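Local coordinates for Thiol:disulfide interchange protein DsbA (Neisseria meningitidis MC58, PDB 3HZ8) that probably introduces disulfide bonds into periplasmic proteins, as a thiol-disulfide oxidoreductase of the DsbA branch of the thioredoxin family, at residues V158-K163 / N176-L181; E69-A74 / K142-T147; A78-A83 / V90-I95; E110-W115 / A129-P134. The protein carries 1 engineered substitution. One frame throughout, in Å; residues are numbered along the deposited sequence. Where two conformers were deposited one is given.

Contact 1: V158-K163 / N176-L181; sequences VIVGGK and NTIDLL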
loop_
_atom_site.group_PDB
_atom_site.type_symbol
_atom_site.label_atom_id
_atom_site.label_comp_id
_atom_site.label_asym_id
_atom_site.label_seq_id
_atom_site.Cartn_x
_atom_site.Cartn_y
_atom_site.Cartn_z
ATOM N N VAL A 158 3.129 -4.646 6.209
ATOM C CA VAL A 158 2.020 -5.353 5.577
ATOM C C VAL A 158 1.194 -6.024 6.651
ATOM O O VAL A 158 1.735 -6.729 7.497
ATOM C CB VAL A 158 2.520 -6.404 4.542
ATOM C CG1 VAL A 158 1.340 -7.235 3.975
ATOM C CG2 VAL A 158 3.290 -5.708 3.412
ATOM N N ILE A 159 -0.119 -5.771 6.600
ATOM C CA ILE A 159 -1.062 -6.314 7.556
ATOM C C ILE A 159 -2.169 -7.097 6.827
ATOM O O ILE A 159 -2.771 -6.597 5.875
ATOM C CB ILE A 159 -1.643 -5.171 8.422
ATOM C CG1 ILE A 159 -0.548 -4.627 9.349
ATOM C CG2 ILE A 159 -2.858 -5.641 9.214
ATOM C CD1 ILE A 159 -0.693 -3.165 9.699
ATOM N N VAL A 160 -2.428 -8.322 7.279
ATOM C CA VAL A 160 -3.440 -9.171 6.651
ATOM C C VAL A 160 -4.667 -9.284 7.537
ATOM O O VAL A 160 -4.552 -9.472 8.737
ATOM C CB VAL A 160 -2.871 -10.580 6.346
ATOM C CG1 VAL A 160 -3.893 -11.463 5.637
ATOM C CG2 VAL A 160 -1.598 -10.444 5.502
ATOM N N GLY A 161 -5.847 -9.158 6.945
ATOM C CA GLY A 161 -7.078 -9.350 7.712
ATOM C C GLY A 161 -7.297 -8.310 8.792
ATOM O O GLY A 161 -8.007 -8.577 9.769
ATOM N N GLY A 162 -6.669 -7.141 8.636
ATOM C CA GLY A 162 -6.763 -6.070 9.629
ATOM C C GLY A 162 -5.981 -6.278 10.920
ATOM O O GLY A 162 -5.861 -5.359 11.728
ATOM N N LYS A 163 -5.433 -7.475 11.133
ATOM C CA LYS A 163 -4.873 -7.780 12.459
ATOM C C LYS A 163 -3.511 -8.480 12.510
ATOM O O LYS A 163 -2.905 -8.513 13.569
ATOM C CB LYS A 163 -5.876 -8.607 13.279
ATOM C CG LYS A 163 -6.157 -9.989 12.696
ATOM C CD LYS A 163 -7.224 -10.776 13.458
ATOM C CE LYS A 163 -6.850 -11.037 14.920
ATOM N NZ LYS A 163 -7.930 -11.802 15.672
ATOM N N ASN A 176 4.718 -16.060 1.116
ATOM C CA ASN A 176 4.210 -17.295 1.710
ATOM C C ASN A 176 3.482 -17.029 3.033
ATOM O O ASN A 176 2.402 -17.567 3.288
ATOM C CB ASN A 176 5.361 -18.282 1.940
ATOM C CG ASN A 176 6.031 -18.734 0.649
ATOM O OD1 ASN A 176 5.400 -18.793 -0.411
ATOM N ND2 ASN A 176 7.314 -19.096 0.742
ATOM N N THR A 177 4.080 -16.190 3.877
ATOM C CA THR A 177 3.420 -15.767 5.122
ATOM C C THR A 177 2.053 -15.123 4.834
ATOM O O THR A 177 1.062 -15.442 5.493
ATOM C CB THR A 177 4.332 -14.821 5.950
ATOM O OG1 THR A 177 5.581 -15.476 6.184
ATOM C CG2 THR A 177 3.716 -14.480 7.314
ATOM N N ILE A 178 1.991 -14.247 3.841
ATOM C CA ILE A 178 0.712 -13.630 3.466
ATOM C C ILE A 178 -0.329 -14.700 3.138
ATOM O O ILE A 178 -1.461 -14.634 3.618
ATOM C CB ILE A 178 0.878 -12.627 2.292
ATOM C CG1 ILE A 178 1.657 -11.388 2.773
ATOM C CG2 ILE A 178 -0.502 -12.205 1.695
ATOM C CD1 ILE A 178 2.116 -10.461 1.677
ATOM N N ASP A 179 0.055 -15.689 2.330
ATOM C CA ASP A 179 -0.875 -16.757 1.950
ATOM C C ASP A 179 -1.398 -17.530 3.158
ATOM O O ASP A 179 -2.592 -17.843 3.228
ATOM C CB ASP A 179 -0.201 -17.712 0.969
ATOM C CG ASP A 179 0.076 -17.069 -0.388
ATOM O OD1 ASP A 179 -0.457 -15.962 -0.653
ATOM O OD2 ASP A 179 0.816 -17.694 -1.185
ATOM N N LEU A 180 -0.503 -17.866 4.085
ATOM C CA LEU A 180 -0.885 -18.587 5.300
ATOM C C LEU A 180 -1.801 -17.739 6.166
ATOM O O LEU A 180 -2.798 -18.246 6.701
ATOM C CB LEU A 180 0.352 -19.030 6.105
ATOM C CG LEU A 180 1.299 -20.062 5.480
ATOM C CD1 LEU A 180 2.523 -20.214 6.360
ATOM C CD2 LEU A 180 0.562 -21.377 5.345
ATOM N N LEU A 181 -1.466 -16.453 6.310
ATOM C CA LEU A 181 -2.315 -15.544 7.079
ATOM C C LEU A 181 -3.680 -15.376 6.442
ATOM O O LEU A 181 -4.690 -15.328 7.141
ATOM C CB LEU A 181 -1.648 -14.184 7.256
ATOM C CG LEU A 181 -0.455 -14.158 8.208
ATOM C CD1 LEU A 181 0.256 -12.802 8.152
ATOM C CD2 LEU A 181 -0.879 -14.491 9.629
#
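Val160 packs against Leu181 through its whole branched end. Its CG1 lies 3.9 Å from Leu181 CB. Its CG2 reaches Leu181 CD1 at 4.0 Å, so one methyl meets the root of the leucine and the other its tip. Ile178, one turn earlier on the helix, packs farther back along the strand: its CD1 meets Val158 CG1 at 4.0 Å, the two side chains crossing at about a right angle. Ile178 CG2 also comes within 4.3 Å of Val160 CG2. No hydrogen bond joins the segments; the contact is apolar and buried. CG1 of Val160 stands anti to the backbone N (chi1 -178°), which carries this methyl over Leu181 CB.

Strand alternation sets the pattern. Val158 and Val160 turn toward the helix, while Ile159 turns away, onto Ile18 and Phe31. After Val160 the chain turns through Gly161 and Gly162, both with positive phi, and Lys163 N bonds back to Val160 O at 3.2 Å. This turn leads into strand 164-166, whose Val166 touches Val158, Ile178 and Leu181.

Strand residues 158-160 and helix residues 176-181 run nearly in the same direction, 24° apart, with 9.2 Å between their axes at closest approach. The C-terminal helix 171-191 thus covers one face of the thioredoxin-type sheet. It also reaches Val28 on strand 26-32, and Asp179 OD1 bonds His49 NE2 of helix 37-50.

Contact 2: E69-A74 / K142-T147; sequences EMLTLA and KMQELT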
loop_
_atom_site.group_PDB
_atom_site.type_symbol
_atom_site.label_atom_id
_atom_site.label_comp_id
_atom_site.label_asym_id
_atom_site.label_seq_id
_atom_site.Cartn_x
_atom_site.Cartn_y
_atom_site.Cartn_z
ATOM N N GLU A 69 4.673 17.938 5.025
ATOM C CA GLU A 69 5.181 17.961 3.658
ATOM C C GLU A 69 4.897 16.660 2.914
ATOM O O GLU A 69 4.959 16.614 1.689
ATOM C CB GLU A 69 6.686 18.226 3.664
ATOM C CG GLU A 69 7.069 19.626 4.122
ATOM C CD GLU A 69 7.249 19.744 5.635
ATOM O OE1 GLU A 69 6.971 18.770 6.378
ATOM O OE2 GLU A 69 7.681 20.824 6.090
ATOM N N MET A 70 4.585 15.611 3.666
ATOM C CA MET A 70 4.387 14.272 3.096
ATOM C C MET A 70 2.961 14.046 2.592
ATOM O O MET A 70 2.708 13.088 1.862
ATOM C CB MET A 70 4.802 13.205 4.121
ATOM C CG MET A 70 5.002 11.797 3.562
ATOM S SD MET A 70 5.643 10.613 4.775
ATOM C CE MET A 70 7.320 11.243 5.059
ATOM N N LEU A 71 2.044 14.937 2.974
ATOM C CA LEU A 71 0.654 14.835 2.533
ATOM C C LEU A 71 0.530 14.845 1.009
ATOM O O LEU A 71 -0.312 14.163 0.466
ATOM C CB LEU A 71 -0.223 15.926 3.172
ATOM C CG LEU A 71 -1.743 15.746 3.057
ATOM C CD1 LEU A 71 -2.205 14.470 3.739
ATOM C CD2 LEU A 71 -2.472 16.955 3.632
ATOM N N THR A 72 1.389 15.611 0.333
ATOM C CA THR A 72 1.380 15.656 -1.136
ATOM C C THR A 72 1.646 14.281 -1.759
ATOM O O THR A 72 1.016 13.895 -2.756
ATOM C CB THR A 72 2.385 16.710 -1.660
ATOM O OG1 THR A 72 1.971 18.014 -1.219
ATOM C CG2 THR A 72 2.473 16.684 -3.207
ATOM N N LEU A 73 2.557 13.530 -1.142
ATOM C CA LEU A 73 2.854 12.187 -1.631
ATOM C C LEU A 73 1.694 11.240 -1.381
ATOM O O LEU A 73 1.420 10.370 -2.196
ATOM C CB LEU A 73 4.129 11.639 -0.976
ATOM C CG LEU A 73 5.444 12.353 -1.317
ATOM C CD1 LEU A 73 6.621 11.767 -0.515
ATOM C CD2 LEU A 73 5.716 12.337 -2.846
ATOM N N ALA A 74 1.025 11.392 -0.241
ATOM C CA ALA A 74 -0.188 10.619 0.020
ATOM C C ALA A 74 -1.303 10.965 -0.986
ATOM O O ALA A 74 -2.020 10.065 -1.453
ATOM C CB ALA A 74 -0.647 10.806 1.461
ATOM N N LYS A 142 -7.207 10.603 5.141
ATOM C CA LYS A 142 -7.451 9.291 5.753
ATOM C C LYS A 142 -6.119 8.546 5.962
ATOM O O LYS A 142 -5.930 7.887 6.979
ATOM C CB LYS A 142 -8.429 8.470 4.900
ATOM C CG LYS A 142 -8.725 7.046 5.388
ATOM C CD LYS A 142 -9.476 7.004 6.698
ATOM C CE LYS A 142 -9.817 5.566 7.106
ATOM N NZ LYS A 142 -10.416 5.549 8.465
ATOM N N MET A 143 -5.199 8.649 5.002
ATOM C CA MET A 143 -3.876 8.026 5.175
ATOM C C MET A 143 -3.141 8.592 6.390
ATOM O O MET A 143 -2.512 7.848 7.151
ATOM C CB MET A 143 -3.044 8.179 3.899
ATOM C CG MET A 143 -3.637 7.445 2.710
ATOM S SD MET A 143 -2.648 7.672 1.227
ATOM C CE MET A 143 -3.742 7.016 -0.049
ATOM N N GLN A 144 -3.212 9.906 6.585
ATOM C CA GLN A 144 -2.602 10.483 7.770
ATOM C C GLN A 144 -3.252 9.982 9.054
ATOM O O GLN A 144 -2.553 9.645 10.008
ATOM C CB GLN A 144 -2.630 12.014 7.739
ATOM C CG GLN A 144 -1.869 12.622 8.894
ATOM C CD GLN A 144 -1.756 14.127 8.811
ATOM O OE1 GLN A 144 -2.028 14.731 7.775
ATOM N NE2 GLN A 144 -1.350 14.737 9.911
ATOM N N GLU A 145 -4.590 9.952 9.059
ATOM C CA GLU A 145 -5.341 9.428 10.193
ATOM C C GLU A 145 -4.945 7.989 10.532
ATOM O O GLU A 145 -4.754 7.675 11.686
ATOM C CB GLU A 145 -6.846 9.543 9.936
ATOM C CG GLU A 145 -7.728 9.083 11.103
ATOM C CD GLU A 145 -8.288 7.677 10.911
ATOM O OE1 GLU A 145 -9.108 7.487 9.982
ATOM O OE2 GLU A 145 -7.914 6.759 11.692
ATOM N N LEU A 146 -4.827 7.125 9.526
ATOM C CA LEU A 146 -4.404 5.742 9.772
ATOM C C LEU A 146 -3.000 5.681 10.360
ATOM O O LEU A 146 -2.740 4.925 11.294
ATOM C CB LEU A 146 -4.454 4.910 8.493
ATOM C CG LEU A 146 -5.838 4.674 7.889
ATOM C CD1 LEU A 146 -5.705 4.080 6.498
ATOM C CD2 LEU A 146 -6.678 3.757 8.788
ATOM N N THR A 147 -2.092 6.469 9.793
ATOM C CA THR A 147 -0.704 6.503 10.253
ATOM C C THR A 147 -0.635 6.799 11.753
ATOM O O THR A 147 0.067 6.112 12.501
ATOM C CB THR A 147 0.122 7.554 9.450
ATOM O OG1 THR A 147 0.075 7.248 8.051
ATOM C CG2 THR A 147 1.593 7.576 9.914
#
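Leu71 CD1 comes up to the oxygen end of the flat Gln144 amide, 4.0 Å from OE1, and does not lie over its face. The contact joins two helices of the DsbA fold, in which a helical domain is inserted into a thioredoxin domain. Helix 71-83 opens that insertion, and helix 134-149 leads back to the sheet. The two side chains cross at about a right angle. The other end of the amide turns to its own helix, where NE2 bonds Glu148 OE2. CG of Gln144 is anti to the backbone N (chi1 -174°) and the chain beyond is extended, which carries the amide out to Leu71.

Deeper in, Met143 packs on Ala74. Its SD lies 3.7 Å from Ala74 CB and 3.6 Å from Ala74 O, and its CE follows at 3.8 Å from the same oxygen. The Met143 side chain also touches Glu62 and His63 of strand 57-63, an outermost strand of the sheet. One turn on, Thr147 OG1 takes Val65 N as a partner and donates to Met143 O at 2.8 Å. That carbonyl oxygen also accepts Thr147 N, and the two donors reach it from opposite faces of its plane, OG1 tilted 34° from it.

Contact 3: A78-A83 / V90-I95; sequences AAVDMA and VANSHI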
loop_
_atom_site.group_PDB
_atom_site.type_symbol
_atom_site.label_atom_id
_atom_site.label_comp_id
_atom_site.label_asym_id
_atom_site.label_seq_id
_atom_site.Cartn_x
_atom_site.Cartn_y
_atom_site.Cartn_z
ATOM N N ALA A 78 -3.141 8.415 -3.518
ATOM C CA ALA A 78 -4.591 8.428 -3.677
ATOM C C ALA A 78 -4.949 8.547 -5.158
ATOM O O ALA A 78 -5.754 7.771 -5.666
ATOM C CB ALA A 78 -5.183 9.573 -2.888
ATOM N N ALA A 79 -4.321 9.492 -5.853
ATOM C CA ALA A 79 -4.616 9.725 -7.267
ATOM C C ALA A 79 -4.312 8.505 -8.148
ATOM O O ALA A 79 -5.055 8.212 -9.097
ATOM C CB ALA A 79 -3.835 10.935 -7.753
ATOM N N VAL A 80 -3.209 7.813 -7.855
ATOM C CA VAL A 80 -2.823 6.605 -8.594
ATOM C C VAL A 80 -3.880 5.533 -8.374
ATOM O O VAL A 80 -4.301 4.859 -9.315
ATOM C CB VAL A 80 -1.431 6.086 -8.144
ATOM C CG1 VAL A 80 -1.168 4.641 -8.638
ATOM C CG2 VAL A 80 -0.345 7.033 -8.602
ATOM N N ASP A 81 -4.310 5.376 -7.127
ATOM C CA ASP A 81 -5.340 4.399 -6.807
ATOM C C ASP A 81 -6.614 4.673 -7.603
ATOM O O ASP A 81 -7.217 3.742 -8.149
ATOM C CB ASP A 81 -5.627 4.402 -5.306
ATOM C CG ASP A 81 -5.605 3.022 -4.715
ATOM O OD1 ASP A 81 -5.494 2.034 -5.479
ATOM O OD2 ASP A 81 -5.693 2.938 -3.472
ATOM N N MET A 82 -6.981 5.957 -7.690
ATOM C CA MET A 82 -8.185 6.420 -8.382
ATOM C C MET A 82 -8.090 6.233 -9.900
ATOM O O MET A 82 -8.741 5.366 -10.490
ATOM C CB MET A 82 -8.427 7.909 -8.070
ATOM C CG MET A 82 -8.754 8.227 -6.616
ATOM S SD MET A 82 -8.710 9.978 -6.150
ATOM C CE MET A 82 -9.843 10.655 -7.368
ATOM N N ALA A 83 -7.276 7.073 -10.520
ATOM C CA ALA A 83 -7.207 7.182 -11.972
ATOM C C ALA A 83 -6.423 6.078 -12.665
ATOM O O ALA A 83 -6.586 5.851 -13.870
ATOM C CB ALA A 83 -6.632 8.508 -12.334
ATOM N N VAL A 90 2.430 -0.176 -13.244
ATOM C CA VAL A 90 3.241 0.720 -14.072
ATOM C C VAL A 90 3.427 2.082 -13.384
ATOM O O VAL A 90 4.522 2.620 -13.335
ATOM C CB VAL A 90 2.588 0.925 -15.469
ATOM C CG1 VAL A 90 3.510 1.726 -16.386
ATOM C CG2 VAL A 90 2.222 -0.425 -16.107
ATOM N N ALA A 91 2.323 2.625 -12.863
ATOM C CA ALA A 91 2.353 3.934 -12.179
ATOM C C ALA A 91 3.305 3.921 -10.976
ATOM O O ALA A 91 4.203 4.756 -10.866
ATOM C CB ALA A 91 0.965 4.361 -11.770
ATOM N N ASN A 92 3.130 2.937 -10.094
ATOM C CA ASN A 92 3.997 2.804 -8.938
ATOM C C ASN A 92 5.445 2.598 -9.320
ATOM O O ASN A 92 6.342 3.202 -8.730
ATOM C CB ASN A 92 3.517 1.664 -8.060
ATOM C CG ASN A 92 2.293 2.029 -7.267
ATOM O OD1 ASN A 92 1.907 3.200 -7.181
ATOM N ND2 ASN A 92 1.691 1.030 -6.642
ATOM N N SER A 93 5.649 1.744 -10.325
ATOM C CA SER A 93 6.960 1.535 -10.917
ATOM C C SER A 93 7.593 2.863 -11.330
ATOM O O SER A 93 8.722 3.144 -10.939
ATOM C CB SER A 93 6.866 0.607 -12.129
ATOM O OG SER A 93 8.160 0.364 -12.646
ATOM N N HIS A 94 6.842 3.658 -12.099
ATOM C CA HIS A 94 7.286 4.981 -12.568
ATOM C C HIS A 94 7.594 5.931 -11.400
ATOM O O HIS A 94 8.601 6.623 -11.395
ATOM C CB HIS A 94 6.241 5.598 -13.516
ATOM C CG HIS A 94 6.454 5.259 -14.958
ATOM N ND1 HIS A 94 6.298 6.179 -15.976
ATOM C CD2 HIS A 94 6.838 4.104 -15.548
ATOM C CE1 HIS A 94 6.568 5.597 -17.132
ATOM N NE2 HIS A 94 6.898 4.338 -16.900
ATOM N N ILE A 95 6.734 5.936 -10.390
ATOM C CA ILE A 95 6.898 6.869 -9.269
ATOM C C ILE A 95 8.063 6.505 -8.360
ATOM O O ILE A 95 8.833 7.370 -7.949
ATOM C CB ILE A 95 5.592 7.002 -8.465
ATOM C CG1 ILE A 95 4.498 7.603 -9.351
ATOM C CG2 ILE A 95 5.787 7.892 -7.232
ATOM C CD1 ILE A 95 3.099 7.321 -8.893
#
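Val80 faces Ala91 and Ile95 across an antiparallel helical hairpin, part of the helical domain that DsbA proteins insert into the thioredoxin fold. Helix 71-83 and helix 88-101 follow each other in the chain. Their segments here run at 153°, with axes 10.6 Å apart. That spacing is wide, and one side chain does the bridging from the first helix. Val80 points at the second helix, and its two methyls divide the work.

With CG1 anti to the backbone N (chi1 166°), that methyl points at Ala91 and Asn92 and leaves CG2 for Ile95. CG1 meets Ala91 CB at 3.8 Å and the amide oxygen Asn92 OD1 at 3.7 Å. Ala91 is small and lets the valine approach; these two residues are also the nearest pair along the backbones, with 6.8 Å between Val80 CA and Ala91 CA. No hydrogen bond crosses between the segments.

The polar end of Asn92 looks beyond the hairpin. Its OD1 bonds Tyr34 OH, and its ND2 has a weak bond to Glu43 OE2. Tyr34 also packs on Val80 and Ile95. It precedes the redox-active Cys36-Cys39 disulfide closely in the chain, and Glu43 lies on the helix that this motif begins. Through Tyr34 and Glu43 this helix pair borders the segment that carries the disulfide. A salt bridge between Asp81 OD1 and Lys88 NZ spans the turn of the hairpin.

The other methyl makes the tightest touch. Val80 and Ile95 slide past each other in opposite directions, and Val80 CG2 comes to 3.5 Å from Ile95 CD1, closer than usual for two carbons.

Contact 4: E110-W115 / A129-P134; sequences EVLKKW and AAYESP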
loop_
_atom_site.group_PDB
_atom_site.type_symbol
_atom_site.label_atom_id
_atom_site.label_comp_id
_atom_site.label_asym_id
_atom_site.label_seq_id
_atom_site.Cartn_x
_atom_site.Cartn_y
_atom_site.Cartn_z
ATOM N N GLU A 110 4.150 21.703 -7.552
ATOM C CA GLU A 110 4.515 22.294 -8.850
ATOM C C GLU A 110 5.313 21.332 -9.717
ATOM O O GLU A 110 5.131 21.276 -10.939
ATOM C CB GLU A 110 5.305 23.584 -8.674
ATOM C CG GLU A 110 4.469 24.733 -8.176
ATOM C CD GLU A 110 3.347 25.067 -9.135
ATOM O OE1 GLU A 110 2.176 24.822 -8.774
ATOM O OE2 GLU A 110 3.636 25.544 -10.260
ATOM N N VAL A 111 6.224 20.612 -9.075
ATOM C CA VAL A 111 7.030 19.574 -9.731
ATOM C C VAL A 111 6.168 18.360 -10.106
ATOM O O VAL A 111 6.244 17.845 -11.226
ATOM C CB VAL A 111 8.216 19.140 -8.839
ATOM C CG1 VAL A 111 8.969 17.965 -9.452
ATOM C CG2 VAL A 111 9.166 20.311 -8.630
ATOM N N LEU A 112 5.324 17.927 -9.171
ATOM C CA LEU A 112 4.472 16.761 -9.375
ATOM C C LEU A 112 3.490 16.945 -10.532
ATOM O O LEU A 112 3.319 16.049 -11.358
ATOM C CB LEU A 112 3.713 16.426 -8.087
ATOM C CG LEU A 112 2.696 15.290 -8.227
ATOM C CD1 LEU A 112 3.405 14.015 -8.647
ATOM C CD2 LEU A 112 1.965 15.082 -6.923
ATOM N N LYS A 113 2.840 18.102 -10.589
ATOM C CA LYS A 113 1.811 18.310 -11.614
ATOM C C LYS A 113 2.394 18.313 -13.032
ATOM O O LYS A 113 1.811 17.723 -13.948
ATOM C CB LYS A 113 0.992 19.579 -11.344
ATOM C CG LYS A 113 0.122 19.451 -10.073
ATOM C CD LYS A 113 -0.738 20.696 -9.810
ATOM C CE LYS A 113 0.129 21.875 -9.376
ATOM N NZ LYS A 113 -0.621 22.881 -8.546
ATOM N N LYS A 114 3.546 18.955 -13.211
ATOM C CA LYS A 114 4.248 18.936 -14.497
ATOM C C LYS A 114 4.649 17.508 -14.867
ATOM O O LYS A 114 4.425 17.068 -15.993
ATOM C CB LYS A 114 5.477 19.861 -14.469
ATOM C CG LYS A 114 6.362 19.808 -15.715
ATOM C CD LYS A 114 7.720 20.469 -15.469
ATOM C CE LYS A 114 8.623 20.421 -16.698
ATOM N NZ LYS A 114 9.123 19.048 -16.990
ATOM N N TRP A 115 5.236 16.793 -13.905
ATOM C CA TRP A 115 5.654 15.405 -14.108
ATOM C C TRP A 115 4.467 14.512 -14.511
ATOM O O TRP A 115 4.547 13.737 -15.480
ATOM C CB TRP A 115 6.347 14.878 -12.841
ATOM C CG TRP A 115 6.942 13.506 -12.994
ATOM C CD1 TRP A 115 8.169 13.195 -13.499
ATOM C CD2 TRP A 115 6.330 12.262 -12.628
ATOM N NE1 TRP A 115 8.353 11.830 -13.485
ATOM C CE2 TRP A 115 7.240 11.235 -12.954
ATOM C CE3 TRP A 115 5.100 11.916 -12.056
ATOM C CZ2 TRP A 115 6.959 9.883 -12.718
ATOM C CZ3 TRP A 115 4.815 10.565 -11.838
ATOM C CH2 TRP A 115 5.742 9.573 -12.170
ATOM N N ALA A 129 -5.748 14.648 -13.057
ATOM C CA ALA A 129 -7.140 15.005 -12.770
ATOM C C ALA A 129 -7.605 14.476 -11.416
ATOM O O ALA A 129 -8.285 15.171 -10.675
ATOM C CB ALA A 129 -8.070 14.521 -13.886
ATOM N N ALA A 130 -7.220 13.238 -11.113
ATOM C CA ALA A 130 -7.524 12.644 -9.819
ATOM C C ALA A 130 -6.854 13.415 -8.682
ATOM O O ALA A 130 -7.472 13.625 -7.639
ATOM C CB ALA A 130 -7.112 11.173 -9.785
ATOM N N TYR A 131 -5.596 13.825 -8.886
ATOM C CA TYR A 131 -4.877 14.618 -7.896
ATOM C C TYR A 131 -5.624 15.919 -7.604
ATOM O O TYR A 131 -5.712 16.352 -6.458
ATOM C CB TYR A 131 -3.436 14.919 -8.348
ATOM C CG TYR A 131 -2.664 15.779 -7.359
ATOM C CD1 TYR A 131 -1.868 15.198 -6.363
ATOM C CD2 TYR A 131 -2.756 17.176 -7.392
ATOM C CE1 TYR A 131 -1.177 15.989 -5.451
ATOM C CE2 TYR A 131 -2.069 17.967 -6.481
ATOM C CZ TYR A 131 -1.282 17.366 -5.515
ATOM O OH TYR A 131 -0.607 18.151 -4.613
ATOM N N GLU A 132 -6.183 16.522 -8.647
ATOM C CA GLU A 132 -6.850 17.804 -8.493
ATOM C C GLU A 132 -8.281 17.689 -7.964
ATOM O O GLU A 132 -8.914 18.701 -7.669
ATOM C CB GLU A 132 -6.789 18.593 -9.801
ATOM C CG GLU A 132 -5.349 18.936 -10.184
ATOM C CD GLU A 132 -5.161 20.376 -10.635
ATOM O OE1 GLU A 132 -4.509 20.577 -11.680
ATOM O OE2 GLU A 132 -5.668 21.300 -9.954
ATOM N N SER A 133 -8.773 16.459 -7.824
ATOM C CA SER A 133 -10.139 16.216 -7.357
ATOM C C SER A 133 -10.234 16.190 -5.830
ATOM O O SER A 133 -9.267 15.831 -5.146
ATOM C CB SER A 133 -10.668 14.901 -7.934
ATOM O OG SER A 133 -10.059 13.796 -7.290
ATOM N N PRO A 134 -11.415 16.536 -5.278
ATOM C CA PRO A 134 -11.559 16.470 -3.828
ATOM C C PRO A 134 -11.396 15.052 -3.249
ATOM O O PRO A 134 -10.990 14.954 -2.100
ATOM C CB PRO A 134 -12.990 16.971 -3.586
ATOM C CG PRO A 134 -13.336 17.737 -4.814
ATOM C CD PRO A 134 -12.644 17.028 -5.928
#
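Behind Tyr131, whose ring packs on Leu112, the carbonyl oxygen of Ala130 is gripped by two groups of Ser133. Ser133 OG bonds Ala130 O at 2.6 Å, tilted 20° from the carbonyl plane, with a C=O...OG angle of 128°. Ser133 N reaches the same oxygen at 3.1 Å. Ser136 OG lies within hydrogen-bonding reach of the carbonyl oxygens of Ala130, Tyr131 and Ser133; its single proton can serve only one fully at a time, or be shared. These bonds hold the chain as it turns from helix 124-132 into helix 134-149.

Tyr131 carries the contact itself. Its CG is anti to the backbone N (chi1 178°), which sends the ring toward helix 109-118. Leu112 CD2 approaches obliquely, 3.6 Å from Tyr131 CE1 and 3.9 Å from Tyr131 CD1. From the same side of the ring plane, but by the other meta carbon, Lys113 CG comes more loosely to Tyr131 CE2 at 4.5 Å. Arg75 of helix 71-83 makes a cation-pi contact with the same ring and also bonds Ser133 O.

Farther out the contact turns polar. Lys113 CD passes 4.2 Å from Glu132 OE1, but the charges do not meet: Lys113 NZ stays 5.5 Å from Glu132 OE2. The opposite charges may still attract weakly. Lys113 NZ instead has a long, weak salt bridge with Glu110 OE1, one turn back on its own helix.

Helices 109-118 and 124-132 thus pack through an aromatic-aliphatic pair with a charged border. This is helix-on-helix packing within the helical domain of the DsbA fold, away from the thioredoxin sheet.

Overall arrangement
Contact 1 belongs to the thioredoxin part of the fold, where a helix covers a sheet with branched aliphatic side chains alone. It lies across the chain's centre from the other three, about 33 Å from contact 4, centre to centre. Contacts 2, 3 and 4 are helix-to-helix and touch one another. Contacts 2 and 3 share helix 71-83, and Met143 CE reaches Ala78 N at 3.8 Å. Thr72 on that helix packs on Tyr131 and Leu112 of contact 4, while Trp115 meets Ile95 of contact 3. Contacts 1 and 3 are buried. Contacts 2 and 4 are only partly so, and their more open borders bring in amide or charged side chains.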